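Local coordinates for SusD/RagB family nutrient-binding outer membrane lipoprotein (Bacteroides vulgatus, PDB 4F7A) that probably captures mucin O-glycans at the outer membrane for nutrient uptake, as a SusD-like, TPR-type lipoprotein, at residues 54-59 / 71-76; 450-455 / 462-467. One frame throughout, in Å; residues are numbered along the deposited sequence.

Interaction 1 is wholly buried, whereas interaction 2 lies farther from the chain's centre and only part of it is covered. The first sets the short helix 54-57 against the turn at 71-76 through selenium, methyl and aromatic contacts, with no hydrogen bond between its segments. The second joins two limbs of one loop, between helices 435-445 and 475-480, by a lysine bond to a carbonyl and by two waters, as suits a place nearer solvent, while a buried selenomethionine packs at its inner end. The two pack directly against each other, their centres about 10 Å apart: L450 rests on the carbonyl oxygens of F57 and S58, and Y75 lies against I462.

Interaction 1 of 2, residues 54-59 / 71-76; sequences HDMFSG and KNTVYA
M56, a selenomethionine here, reaches from helix 54-57 to the turn at 72-73. Its CB starts toward that turn, and CG, anti to the backbone N (chi1 176°), carries the chain on outward. M56 SE then arrives 3.6 Å from T73 CB, with T73 OG1 close by, the two side chains crossing at about a right angle. A bend at chi3 (53°) swings M56 CE onto the start of the turn, where it lies 3.5 Å from N72 CB and also meets T73 N. A long, unbranched side chain suits this place, because it can lay SE and the terminal methyl on the CB atoms of T73 and N72. The polar ends of those residues turn to other partners: T73 OG1 is hydrogen-bonded to H62 and to the backbone of G301, while N72 ND2 bonds to L52 O and N72 OD1 to the backbone N of E78.

F57 brings the tip of its ring to the same turn. N72 O sits in the ring plane at its edge, 3.6 Å from F57 CE1, where the slightly positive C-H edge of a flat aromatic probably favours an oxygen. F57 CZ rests 4.0 Å from N72 CB, and F57 CE1 comes within 4.1 Å of Y75 CE1, at the edge of a second ring broad enough to reach it. An alanine in place of F57 would probably open a gap here, leaving N72 CB and the edge of the Y75 ring without their aromatic neighbour.

N72 O also accepts the backbone N of Y75, at 2.9 Å, and A76 N bonds to K71 O at 3.0 Å. With Y75 at positive phi (62°), this pair of bonds is the signature of a Schellman motif, which here closes the short 3-10 segment that M56 and F57 pack against.

Interaction 2 of 2, residues 450-455 / 462-467; sequences LFKVQT and IDTDIM
K452 reaches over from 450-455 and meets T464, D465 and M467 in turn. Just before them, D463 folds its own segment: OD2 uses its anti lone pair to accept the backbone N of I466 at 2.8 Å, with an N-H...O angle of 164°. This is an Asx motif, a natural role for an aspartate whose short carboxylate can reach the backbone N three residues on.

T464 follows. T464 CG2 touches K452 CB at 3.8 Å, while OG1 bonds to N456 ND2 and shares a water with V453 O. A second water lies 3.0 Å from V453 N, whose hydrogen it accepts, and gives its own hydrogen to T464 O at 2.7 Å. A threonine can thus offer a methyl to one neighbour and a hydroxyl to another. Both segments belong to the loop between helices 435-445 and 475-480; one water bridges their backbones and no direct backbone hydrogen bond joins them, so they do not pair as strands.

At D465 the carbonyl O takes the bond from K452 NZ, 2.9 Å long, in the carbonyl plane and on a lone pair (C=O...N angle 137°). Lysine suits position 452 because its chain, bent at chi2 (-59°), spans to this oxygen while its CD lies beside T464 O and M467 SE. D465 OD1 stays 4.6 Å from K452 NZ, beyond a salt bridge, though the opposite charges probably still attract; a bound sodium ion lies near this side chain.

M467, a selenomethionine, crosses K452 at about a right angle. M467 SE is 3.7 Å from K452 NZ. M467 CE, turned back by a bend at chi3, settles 3.6 Å from F451 O and also against L450 CB, its slender apolar tip filling the more buried end of the contact beside Q442 of helix 435-445.

Interaction 1 of 2, residues 54-59 / 71-76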
# COMPACT_ATOMS: atom_id res chain seq x y z
N HIS A 54 4.60 7.74 1.85
CA HIS A 54 3.30 7.07 1.84
C HIS A 54 2.73 6.83 3.23
O HIS A 54 1.54 6.95 3.42
CB HIS A 54 3.42 5.72 1.13
CG HIS A 54 4.15 5.79 -0.17
ND1 HIS A 54 5.49 6.13 -0.25
CD2 HIS A 54 3.76 5.51 -1.43
CE1 HIS A 54 5.87 6.08 -1.51
NE2 HIS A 54 4.84 5.72 -2.25
N ASP A 55 3.57 6.43 4.17
CA ASP A 55 3.09 6.06 5.51
C ASP A 55 2.54 7.27 6.25
O ASP A 55 1.66 7.13 7.10
CB ASP A 55 4.22 5.42 6.33
CG ASP A 55 4.50 3.96 5.94
OD1 ASP A 55 3.78 3.39 5.08
OD2 ASP A 55 5.46 3.39 6.50
N MSE A 56 3.09 8.45 5.94
CA MSE A 56 2.57 9.67 6.50
C MSE A 56 1.35 10.15 5.71
O MSE A 56 0.32 10.51 6.31
CB MSE A 56 3.65 10.76 6.52
CG MSE A 56 3.09 12.08 7.01
SE MSE A 56 4.41 13.46 7.28
CE MSE A 56 5.22 13.39 5.62
N PHE A 57 1.45 10.16 4.38
CA PHE A 57 0.35 10.67 3.57
C PHE A 57 -0.90 9.82 3.69
O PHE A 57 -2.02 10.35 3.61
CB PHE A 57 0.77 10.88 2.11
CG PHE A 57 1.90 11.89 1.94
CD1 PHE A 57 1.87 13.11 2.59
CD2 PHE A 57 2.97 11.60 1.12
CE1 PHE A 57 2.90 14.01 2.42
CE2 PHE A 57 4.00 12.52 0.94
CZ PHE A 57 3.97 13.71 1.58
N SER A 58 -0.71 8.53 3.96
CA SER A 58 -1.84 7.66 4.27
C SER A 58 -2.65 8.03 5.54
O SER A 58 -3.80 7.57 5.70
CB SER A 58 -1.33 6.22 4.45
OG SER A 58 -0.64 6.06 5.69
N GLY A 59 -2.04 8.81 6.42
CA GLY A 59 -2.60 9.15 7.72
C GLY A 59 -2.23 8.21 8.85
O GLY A 59 -2.59 8.48 10.00
N LYS A 71 9.35 20.05 5.82
CA LYS A 71 9.47 19.29 4.57
C LYS A 71 8.15 18.62 4.16
O LYS A 71 7.14 19.32 3.96
CB LYS A 71 10.66 18.33 4.68
CG LYS A 71 12.00 19.06 4.96
CD LYS A 71 13.17 18.10 5.19
CE LYS A 71 14.47 18.86 5.39
NZ LYS A 71 14.45 19.71 6.60
N ASN A 72 8.13 17.29 4.03
CA ASN A 72 7.00 16.59 3.41
C ASN A 72 5.68 16.85 4.13
O ASN A 72 4.65 16.97 3.48
CB ASN A 72 7.25 15.08 3.34
CG ASN A 72 8.07 14.67 2.13
OD1 ASN A 72 8.67 15.51 1.48
ND2 ASN A 72 8.11 13.35 1.84
N THR A 73 5.73 16.93 5.46
CA THR A 73 4.51 17.08 6.23
C THR A 73 3.73 18.34 5.85
O THR A 73 2.49 18.33 5.89
CB THR A 73 4.79 17.01 7.77
OG1 THR A 73 3.54 16.88 8.47
CG2 THR A 73 5.58 18.24 8.28
N VAL A 74 4.44 19.41 5.47
CA VAL A 74 3.80 20.67 5.02
C VAL A 74 3.83 20.80 3.50
O VAL A 74 3.70 21.89 2.94
CB VAL A 74 4.41 21.92 5.67
CG1 VAL A 74 4.09 21.99 7.15
CG2 VAL A 74 5.99 22.02 5.42
N TYR A 75 3.95 19.66 2.82
CA TYR A 75 3.94 19.62 1.36
C TYR A 75 5.10 20.40 0.71
O TYR A 75 4.99 20.78 -0.45
CB TYR A 75 2.61 20.09 0.76
CG TYR A 75 1.39 19.21 0.96
CD1 TYR A 75 1.49 17.85 1.29
CD2 TYR A 75 0.13 19.73 0.78
CE1 TYR A 75 0.36 17.06 1.43
CE2 TYR A 75 -1.01 18.94 0.93
CZ TYR A 75 -0.89 17.62 1.25
OH TYR A 75 -2.04 16.88 1.38
N ALA A 76 6.18 20.64 1.46
CA ALA A 76 7.43 21.16 0.87
C ALA A 76 8.27 19.92 0.58
O ALA A 76 9.10 19.50 1.37
CB ALA A 76 8.14 22.12 1.83

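Interaction 2 of 2, residues 450-455 / 462-467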
# COMPACT_ATOMS: atom_id res chain seq x y z
N LEU A 450 -9.18 11.94 5.34
CA LEU A 450 -8.02 12.38 6.09
C LEU A 450 -8.09 13.87 6.43
O LEU A 450 -8.51 14.70 5.61
CB LEU A 450 -6.74 12.13 5.27
CG LEU A 450 -6.36 10.70 4.84
CD1 LEU A 450 -5.01 10.71 4.08
CD2 LEU A 450 -6.30 9.73 6.00
N PHE A 451 -7.65 14.21 7.65
CA PHE A 451 -7.44 15.60 8.01
C PHE A 451 -6.48 16.23 7.01
O PHE A 451 -5.47 15.63 6.64
CB PHE A 451 -6.81 15.72 9.41
CG PHE A 451 -7.74 15.39 10.53
CD1 PHE A 451 -8.87 16.16 10.76
CD2 PHE A 451 -7.46 14.35 11.40
CE1 PHE A 451 -9.72 15.89 11.79
CE2 PHE A 451 -8.30 14.05 12.44
CZ PHE A 451 -9.44 14.83 12.65
N LYS A 452 -6.79 17.47 6.61
CA LYS A 452 -5.93 18.25 5.71
C LYS A 452 -4.73 18.87 6.42
O LYS A 452 -4.78 19.13 7.61
CB LYS A 452 -6.70 19.41 5.08
CG LYS A 452 -8.13 19.10 4.59
CD LYS A 452 -8.22 18.00 3.55
CE LYS A 452 -9.64 17.92 2.96
NZ LYS A 452 -9.78 16.89 1.90
N VAL A 453 -3.66 19.13 5.67
CA VAL A 453 -2.48 19.75 6.24
C VAL A 453 -2.83 21.10 6.85
O VAL A 453 -3.65 21.82 6.33
CB VAL A 453 -1.29 19.89 5.22
CG1 VAL A 453 -0.87 18.51 4.71
CG2 VAL A 453 -1.63 20.86 4.07
N GLN A 454 -2.23 21.42 7.99
CA GLN A 454 -2.53 22.69 8.66
C GLN A 454 -1.83 23.85 7.96
O GLN A 454 -2.38 24.95 7.87
CB GLN A 454 -2.13 22.62 10.13
CG GLN A 454 -2.78 21.44 10.84
CD GLN A 454 -3.01 21.69 12.31
OE1 GLN A 454 -2.44 22.62 12.89
NE2 GLN A 454 -3.86 20.87 12.92
N THR A 455 -0.62 23.57 7.47
CA THR A 455 0.20 24.52 6.71
C THR A 455 0.63 23.87 5.39
O THR A 455 1.10 22.72 5.38
CB THR A 455 1.44 24.94 7.51
OG1 THR A 455 1.04 25.69 8.67
CG2 THR A 455 2.43 25.78 6.65
N ILE A 462 0.48 21.99 -4.70
CA ILE A 462 -0.49 21.07 -4.13
C ILE A 462 -1.62 21.84 -3.42
O ILE A 462 -1.35 22.78 -2.66
CB ILE A 462 0.17 20.14 -3.10
CG1 ILE A 462 1.39 19.45 -3.73
CG2 ILE A 462 -0.85 19.10 -2.59
CD1 ILE A 462 2.19 18.54 -2.80
N ASP A 463 -2.85 21.44 -3.68
CA ASP A 463 -4.04 22.07 -3.09
C ASP A 463 -4.35 21.41 -1.75
O ASP A 463 -4.39 20.18 -1.63
CB ASP A 463 -5.24 21.92 -4.04
CG ASP A 463 -6.49 22.61 -3.52
OD1 ASP A 463 -6.53 23.88 -3.57
OD2 ASP A 463 -7.43 21.91 -3.07
N THR A 464 -4.58 22.22 -0.73
CA THR A 464 -4.86 21.70 0.61
C THR A 464 -6.05 20.74 0.63
O THR A 464 -5.94 19.64 1.13
CB THR A 464 -5.08 22.86 1.59
OG1 THR A 464 -3.85 23.57 1.74
CG2 THR A 464 -5.58 22.35 2.96
N ASP A 465 -7.18 21.15 0.04
CA ASP A 465 -8.39 20.33 0.05
C ASP A 465 -8.36 19.11 -0.90
O ASP A 465 -8.81 18.02 -0.53
CB ASP A 465 -9.63 21.20 -0.20
CG ASP A 465 -10.06 21.98 1.06
OD1 ASP A 465 -9.88 21.45 2.17
OD2 ASP A 465 -10.54 23.12 0.93
N ILE A 466 -7.82 19.27 -2.11
CA ILE A 466 -7.70 18.11 -3.00
C ILE A 466 -6.70 17.11 -2.36
O ILE A 466 -6.89 15.90 -2.43
CB ILE A 466 -7.29 18.51 -4.41
CG1 ILE A 466 -8.44 19.29 -5.08
CG2 ILE A 466 -6.92 17.30 -5.26
CD1 ILE A 466 -7.99 20.12 -6.28
N MSE A 467 -5.66 17.67 -1.75
CA MSE A 467 -4.58 16.94 -1.11
C MSE A 467 -3.57 16.41 -2.14
O MSE A 467 -3.85 16.43 -3.37
CB MSE A 467 -5.08 15.82 -0.18
CG MSE A 467 -6.23 16.23 0.73
SE MSE A 467 -6.71 14.84 2.00
CE MSE A 467 -5.12 14.98 3.11
O HOH W 1 -4.13 18.48 2.83
O HOH W 2 -3.40 24.29 4.35